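Local coordinates for protein Phthiocerol/phthiodiolone dimycocerosyl transferase (Mycobacterium tuberculosis, PDB 1Q9J) that probably catalyses diesterification of phthiocerol, phthiodiolone and phenolphthiocerol with mycocerosic acids, the final step of dimycocerosate ester synthesis, at residues P339-P351 with V374-G386. Sequence-based numbering, arbitrary orientation.
Sequences PPLVFCTDATSFP and VPLDLYSCAVYAG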
ATOM      1  N   PRO A 339     -13.577   6.996 -18.210  1.00 93.51           N
ATOM      2  CA  PRO A 339     -13.208   8.242 -17.540  1.00 90.97           C
ATOM      3  C   PRO A 339     -12.092   7.967 -16.534  1.00 89.69           C
ATOM      4  O   PRO A 339     -11.885   6.821 -16.128  1.00 89.13           O
ATOM      5  CB  PRO A 339     -14.517   8.672 -16.876  1.00 89.98           C
ATOM      6  CG  PRO A 339     -15.221   7.367 -16.625  1.00 90.18           C
ATOM      7  CD  PRO A 339     -14.966   6.616 -17.902  1.00 91.37           C
ATOM      8  N   PRO A 340     -11.350   9.007 -16.133  1.00 87.84           N
ATOM      9  CA  PRO A 340     -10.251   8.873 -15.175  1.00 86.14           C
ATOM     10  C   PRO A 340     -10.659   8.138 -13.905  1.00 82.72           C
ATOM     11  O   PRO A 340     -11.506   8.619 -13.154  1.00 82.37           O
ATOM     12  CB  PRO A 340      -9.866  10.321 -14.892  1.00 86.17           C
ATOM     13  CG  PRO A 340     -10.127  10.983 -16.183  1.00 88.42           C
ATOM     14  CD  PRO A 340     -11.472  10.402 -16.583  1.00 89.27           C
ATOM     15  N   LEU A 341     -10.053   6.975 -13.679  1.00 77.07           N
ATOM     16  CA  LEU A 341     -10.339   6.181 -12.496  1.00 71.07           C
ATOM     17  C   LEU A 341      -9.729   6.844 -11.281  1.00 68.76           C
ATOM     18  O   LEU A 341      -8.669   7.463 -11.363  1.00 66.35           O
ATOM     19  CB  LEU A 341      -9.762   4.772 -12.623  1.00 72.15           C
ATOM     20  CG  LEU A 341     -10.628   3.673 -13.223  1.00 71.57           C
ATOM     21  CD1 LEU A 341     -10.941   4.005 -14.670  1.00 76.45           C
ATOM     22  CD2 LEU A 341      -9.892   2.346 -13.130  1.00 73.02           C
ATOM     23  N   VAL A 342     -10.414   6.712 -10.154  1.00 65.31           N
ATOM     24  CA  VAL A 342      -9.938   7.276  -8.904  1.00 63.80           C
ATOM     25  C   VAL A 342      -9.571   6.110  -7.998  1.00 63.83           C
ATOM     26  O   VAL A 342     -10.435   5.321  -7.614  1.00 64.97           O
ATOM     27  CB  VAL A 342     -11.021   8.118  -8.223  1.00 61.74           C
ATOM     28  CG1 VAL A 342     -10.467   8.774  -6.969  1.00 58.74           C
ATOM     29  CG2 VAL A 342     -11.535   9.154  -9.185  1.00 61.85           C
ATOM     30  N   PHE A 343      -8.283   5.991  -7.683  1.00 60.76           N
ATOM     31  CA  PHE A 343      -7.805   4.923  -6.817  1.00 55.57           C
ATOM     32  C   PHE A 343      -7.502   5.461  -5.442  1.00 58.06           C
ATOM     33  O   PHE A 343      -6.839   6.488  -5.298  1.00 60.03           O
ATOM     34  CB  PHE A 343      -6.526   4.281  -7.353  1.00 50.45           C
ATOM     35  CG  PHE A 343      -6.727   3.463  -8.581  1.00 47.40           C
ATOM     36  CD1 PHE A 343      -6.630   4.040  -9.837  1.00 50.14           C
ATOM     37  CD2 PHE A 343      -7.031   2.109  -8.482  1.00 50.39           C
ATOM     38  CE1 PHE A 343      -6.835   3.278 -11.001  1.00 55.78           C
ATOM     39  CE2 PHE A 343      -7.242   1.324  -9.632  1.00 53.56           C
ATOM     40  CZ  PHE A 343      -7.143   1.912 -10.895  1.00 54.23           C
ATOM     41  N   CYS A 344      -7.994   4.776  -4.424  1.00 61.02           N
ATOM     42  CA  CYS A 344      -7.708   5.208  -3.072  1.00 63.47           C
ATOM     43  C   CYS A 344      -7.503   4.007  -2.158  1.00 64.02           C
ATOM     44  O   CYS A 344      -8.337   3.099  -2.125  1.00 64.48           O
ATOM     45  CB  CYS A 344      -8.830   6.103  -2.548  1.00 56.76           C
ATOM     46  SG  CYS A 344      -8.559   6.598  -0.840  1.00 75.37           S
ATOM     47  N   THR A 345      -6.377   4.004  -1.441  1.00 69.18           N
ATOM     48  CA  THR A 345      -6.032   2.928  -0.510  1.00 72.73           C
ATOM     49  C   THR A 345      -6.203   3.358   0.921  1.00 74.55           C
ATOM     50  O   THR A 345      -5.636   4.356   1.354  1.00 70.79           O
ATOM     51  CB  THR A 345      -4.576   2.480  -0.601  1.00 73.50           C
ATOM     52  OG1 THR A 345      -4.257   2.146  -1.950  1.00 82.68           O
ATOM     53  CG2 THR A 345      -4.356   1.255   0.293  1.00 73.67           C
ATOM     54  N   ASP A 346      -6.969   2.569   1.654  1.00 81.63           N
ATOM     55  CA  ASP A 346      -7.224   2.828   3.053  1.00 88.62           C
ATOM     56  C   ASP A 346      -6.152   2.076   3.846  1.00 90.77           C
ATOM     57  O   ASP A 346      -6.456   1.127   4.569  1.00 93.48           O
ATOM     58  CB  ASP A 346      -8.634   2.326   3.384  1.00 91.77           C
ATOM     59  CG  ASP A 346      -9.709   2.957   2.482  1.00 94.30           C
ATOM     60  OD1 ASP A 346     -10.447   3.842   2.969  1.00 93.61           O
ATOM     61  OD2 ASP A 346      -9.808   2.577   1.287  1.00 91.23           O
ATOM     62  N   ALA A 347      -4.899   2.501   3.695  1.00 91.16           N
ATOM     63  CA  ALA A 347      -3.789   1.861   4.389  1.00 94.51           C
ATOM     64  C   ALA A 347      -3.438   2.517   5.720  1.00 95.88           C
ATOM     65  O   ALA A 347      -2.266   2.636   6.076  1.00 92.11           O
ATOM     66  CB  ALA A 347      -2.561   1.826   3.485  1.00 96.77           C
ATOM     67  N   THR A 348      -4.459   2.932   6.460  1.00102.34           N
ATOM     68  CA  THR A 348      -4.244   3.558   7.762  1.00108.56           C
ATOM     69  C   THR A 348      -3.586   2.523   8.676  1.00110.87           C
ATOM     70  O   THR A 348      -4.161   1.464   8.924  1.00112.43           O
ATOM     71  CB  THR A 348      -5.601   4.042   8.406  1.00108.76           C
ATOM     72  OG1 THR A 348      -6.387   2.912   8.806  1.00110.15           O
ATOM     73  CG2 THR A 348      -6.416   4.864   7.406  1.00107.40           C
ATOM     74  N   SER A 349      -2.380   2.809   9.166  1.00112.62           N
ATOM     75  CA  SER A 349      -1.703   1.859  10.044  1.00114.05           C
ATOM     76  C   SER A 349      -0.369   2.328  10.640  1.00115.41           C
ATOM     77  O   SER A 349       0.021   3.496  10.543  1.00113.71           O
ATOM     78  CB  SER A 349      -1.488   0.538   9.294  1.00112.67           C
ATOM     79  OG  SER A 349      -1.118  -0.495  10.181  1.00110.51           O
ATOM     80  N   PHE A 350       0.305   1.371  11.273  1.00116.50           N
ATOM     81  CA  PHE A 350       1.609   1.543  11.912  1.00115.87           C
ATOM     82  C   PHE A 350       1.706   2.089  13.340  1.00114.52           C
ATOM     83  O   PHE A 350       2.504   2.983  13.632  1.00114.81           O
ATOM     84  CB  PHE A 350       2.539   2.319  10.979  1.00115.77           C
ATOM     85  CG  PHE A 350       3.253   1.443   9.993  1.00115.01           C
ATOM     86  CD1 PHE A 350       3.188   1.701   8.627  1.00115.20           C
ATOM     87  CD2 PHE A 350       3.993   0.349  10.438  1.00113.88           C
ATOM     88  CE1 PHE A 350       3.850   0.881   7.717  1.00115.60           C
ATOM     89  CE2 PHE A 350       4.659  -0.475   9.542  1.00114.56           C
ATOM     90  CZ  PHE A 350       4.591  -0.212   8.177  1.00115.28           C
ATOM     91  N   PRO A 351       0.881   1.553  14.251  1.00112.73           N
ATOM     92  CA  PRO A 351       0.881   1.965  15.652  1.00109.94           C
ATOM     93  C   PRO A 351       1.297   0.709  16.426  1.00107.82           C
ATOM     94  O   PRO A 351       1.429  -0.371  15.842  1.00107.22           O
ATOM     95  CB  PRO A 351      -0.570   2.333  15.879  1.00109.66           C
ATOM     96  CG  PRO A 351      -1.268   1.209  15.162  1.00112.23           C
ATOM     97  CD  PRO A 351      -0.413   0.927  13.915  1.00112.64           C
ATOM     98  N   VAL A 374       5.091   5.771 -14.969  1.00 83.06           N
ATOM     99  CA  VAL A 374       4.044   4.955 -14.362  1.00 81.94           C
ATOM    100  C   VAL A 374       2.831   5.838 -14.120  1.00 80.11           C
ATOM    101  O   VAL A 374       2.884   6.786 -13.332  1.00 79.43           O
ATOM    102  CB  VAL A 374       4.484   4.341 -13.007  1.00 82.25           C
ATOM    103  CG1 VAL A 374       3.291   3.689 -12.321  1.00 81.81           C
ATOM    104  CG2 VAL A 374       5.542   3.291 -13.233  1.00 87.21           C
ATOM    105  N   PRO A 375       1.723   5.550 -14.813  1.00 77.63           N
ATOM    106  CA  PRO A 375       0.490   6.324 -14.667  1.00 76.95           C
ATOM    107  C   PRO A 375      -0.149   6.002 -13.327  1.00 73.41           C
ATOM    108  O   PRO A 375      -1.226   5.413 -13.261  1.00 73.87           O
ATOM    109  CB  PRO A 375      -0.355   5.840 -15.838  1.00 79.81           C
ATOM    110  CG  PRO A 375       0.053   4.400 -15.952  1.00 78.41           C
ATOM    111  CD  PRO A 375       1.554   4.481 -15.814  1.00 78.33           C
ATOM    112  N   LEU A 376       0.523   6.386 -12.255  1.00 67.23           N
ATOM    113  CA  LEU A 376       0.003   6.101 -10.943  1.00 65.42           C
ATOM    114  C   LEU A 376      -0.728   7.276 -10.333  1.00 66.91           C
ATOM    115  O   LEU A 376      -0.119   8.145  -9.709  1.00 67.58           O
ATOM    116  CB  LEU A 376       1.131   5.665 -10.009  1.00 62.31           C
ATOM    117  CG  LEU A 376       0.695   5.298  -8.585  1.00 60.54           C
ATOM    118  CD1 LEU A 376      -0.174   4.060  -8.647  1.00 60.91           C
ATOM    119  CD2 LEU A 376       1.904   5.062  -7.709  1.00 59.49           C
ATOM    120  N   ASP A 377      -2.036   7.326 -10.528  1.00 65.38           N
ATOM    121  CA  ASP A 377      -2.802   8.403  -9.926  1.00 63.15           C
ATOM    122  C   ASP A 377      -3.494   7.755  -8.728  1.00 60.52           C
ATOM    123  O   ASP A 377      -4.485   7.051  -8.893  1.00 60.99           O
ATOM    124  CB  ASP A 377      -3.843   8.942 -10.905  1.00 62.73           C
ATOM    125  CG  ASP A 377      -4.075  10.416 -10.728  1.00 64.79           C
ATOM    126  OD1 ASP A 377      -4.123  10.858  -9.550  1.00 61.86           O
ATOM    127  OD2 ASP A 377      -4.204  11.126 -11.759  1.00 67.44           O
ATOM    128  N   LEU A 378      -2.981   7.987  -7.526  1.00 55.96           N
ATOM    129  CA  LEU A 378      -3.579   7.352  -6.364  1.00 53.40           C
ATOM    130  C   LEU A 378      -3.719   8.204  -5.102  1.00 53.00           C
ATOM    131  O   LEU A 378      -2.840   9.000  -4.786  1.00 54.71           O
ATOM    132  CB  LEU A 378      -2.790   6.079  -6.033  1.00 55.29           C
ATOM    133  CG  LEU A 378      -3.136   5.334  -4.734  1.00 56.41           C
ATOM    134  CD1 LEU A 378      -3.955   4.090  -5.023  1.00 54.11           C
ATOM    135  CD2 LEU A 378      -1.859   4.969  -4.032  1.00 50.34           C
ATOM    136  N   TYR A 379      -4.835   8.033  -4.387  1.00 52.02           N
ATOM    137  CA  TYR A 379      -5.087   8.755  -3.136  1.00 49.64           C
ATOM    138  C   TYR A 379      -4.862   7.758  -1.990  1.00 48.95           C
ATOM    139  O   TYR A 379      -4.872   6.547  -2.201  1.00 45.48           O
ATOM    140  CB  TYR A 379      -6.530   9.279  -3.071  1.00 51.29           C
ATOM    141  CG  TYR A 379      -6.825  10.495  -3.927  1.00 52.86           C
ATOM    142  CD1 TYR A 379      -7.334  10.358  -5.218  1.00 52.14           C
ATOM    143  CD2 TYR A 379      -6.595  11.787  -3.441  1.00 53.77           C
ATOM    144  CE1 TYR A 379      -7.608  11.472  -6.003  1.00 53.64           C
ATOM    145  CE2 TYR A 379      -6.863  12.909  -4.217  1.00 51.98           C
ATOM    146  CZ  TYR A 379      -7.374  12.745  -5.499  1.00 55.76           C
ATOM    147  OH  TYR A 379      -7.660  13.850  -6.275  1.00 58.45           O
ATOM    148  N   SER A 380      -4.674   8.259  -0.778  1.00 46.04           N
ATOM    149  CA  SER A 380      -4.436   7.383   0.350  1.00 47.92           C
ATOM    150  C   SER A 380      -4.635   8.129   1.661  1.00 48.37           C
ATOM    151  O   SER A 380      -4.484   9.341   1.705  1.00 53.15           O
ATOM    152  CB  SER A 380      -3.013   6.835   0.256  1.00 47.62           C
ATOM    153  OG  SER A 380      -2.358   6.840   1.529  1.00 55.34           O
ATOM    154  N   CYS A 381      -4.976   7.422   2.730  1.00 47.54           N
ATOM    155  CA  CYS A 381      -5.175   8.106   3.999  1.00 51.58           C
ATOM    156  C   CYS A 381      -4.761   7.225   5.157  1.00 49.96           C
ATOM    157  O   CYS A 381      -4.600   6.024   4.987  1.00 47.93           O
ATOM    158  CB  CYS A 381      -6.643   8.528   4.155  1.00 52.53           C
ATOM    159  SG  CYS A 381      -7.825   7.168   4.120  1.00 63.24           S
ATOM    160  N   ALA A 382      -4.578   7.828   6.326  1.00 51.31           N
ATOM    161  CA  ALA A 382      -4.198   7.101   7.530  1.00 54.99           C
ATOM    162  C   ALA A 382      -4.249   8.042   8.730  1.00 58.68           C
ATOM    163  O   ALA A 382      -4.053   9.256   8.603  1.00 60.99           O
ATOM    164  CB  ALA A 382      -2.806   6.506   7.381  1.00 50.34           C
ATOM    165  N   VAL A 383      -4.526   7.481   9.898  1.00 59.84           N
ATOM    166  CA  VAL A 383      -4.594   8.286  11.099  1.00 60.32           C
ATOM    167  C   VAL A 383      -3.359   8.045  11.942  1.00 63.72           C
ATOM    168  O   VAL A 383      -3.217   7.013  12.606  1.00 60.78           O
ATOM    169  CB  VAL A 383      -5.854   7.959  11.886  1.00 59.40           C
ATOM    170  CG1 VAL A 383      -5.954   8.851  13.116  1.00 56.56           C
ATOM    171  CG2 VAL A 383      -7.059   8.149  10.987  1.00 57.33           C
ATOM    172  N   TYR A 384      -2.458   9.017  11.890  1.00 65.47           N
ATOM    173  CA  TYR A 384      -1.207   8.953  12.617  1.00 67.41           C
ATOM    174  C   TYR A 384      -1.369   9.782  13.875  1.00 67.77           C
ATOM    175  O   TYR A 384      -1.838  10.917  13.818  1.00 70.05           O
ATOM    176  CB  TYR A 384      -0.069   9.525  11.756  1.00 70.04           C
ATOM    177  CG  TYR A 384       1.315   9.323  12.340  1.00 69.88           C
ATOM    178  CD1 TYR A 384       2.075   8.202  12.019  1.00 68.43           C
ATOM    179  CD2 TYR A 384       1.836  10.221  13.270  1.00 72.61           C
ATOM    180  CE1 TYR A 384       3.317   7.976  12.615  1.00 72.07           C
ATOM    181  CE2 TYR A 384       3.076  10.004  13.875  1.00 74.58           C
ATOM    182  CZ  TYR A 384       3.808   8.877  13.546  1.00 73.04           C
ATOM    183  OH  TYR A 384       5.003   8.634  14.188  1.00 73.44           O
ATOM    184  N   ALA A 385      -1.008   9.199  15.012  1.00 66.89           N
ATOM    185  CA  ALA A 385      -1.091   9.907  16.279  1.00 66.73           C
ATOM    186  C   ALA A 385      -2.426  10.626  16.437  1.00 65.80           C
ATOM    187  O   ALA A 385      -2.483  11.766  16.909  1.00 63.40           O
ATOM    188  CB  ALA A 385       0.049  10.910  16.370  1.00 68.72           C
ATOM    189  N   GLY A 386      -3.499   9.956  16.039  1.00 65.07           N
ATOM    190  CA  GLY A 386      -4.810  10.559  16.137  1.00 68.00           C
ATOM    191  C   GLY A 386      -4.992  11.739  15.199  1.00 68.87           C
ATOM    192  O   GLY A 386      -5.748  12.670  15.485  1.00 70.25           O
TER
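The backbone of Tyr379 pairs with Phe343 and Thr345 of the parallel strand 342-345. Its N-H gives an almost straight bond to Phe343 O (N to O 2.7 Å, 172° at the hydrogen), and its own carbonyl O accepts Thr345 N at 3.1 Å. A weak bond from Cys381 N to Thr345 O (3.4 Å) follows, just before an inverse gamma turn centred on Asp346.

The Tyr379 side chain starts with CB, which lies 4.0 Å from Cys344 CB. With CG anti to the carbonyl carbon and beside the backbone N (chi1 -75°), the ring lies toward Val342: CD1 meets Val342 CG1 at 3.9 Å, and CE1 touches the same methyl. Phe343 O lies at the ring edge, in its plane. The ring also stacks on His392 of the next strand, and the hydroxyl is hydrogen-bonded to Glu249 and Ser402, which anchors the hydroxyl, while the stack holds the ring.

On the other face, Leu378 CD1 wedges between Phe343 CB, at 3.5 Å, and Thr345 OG1, at 3.6 Å. The Thr345 side chain is about 8 Å from that of His124, the probable proton acceptor. Strands 342-345 and 378-384 are inner neighbours in a six-stranded mixed sheet, between strands 260-267 and 387-393, consistent with the core of one of the two related domains of this CoA-acyltransferase clan fold.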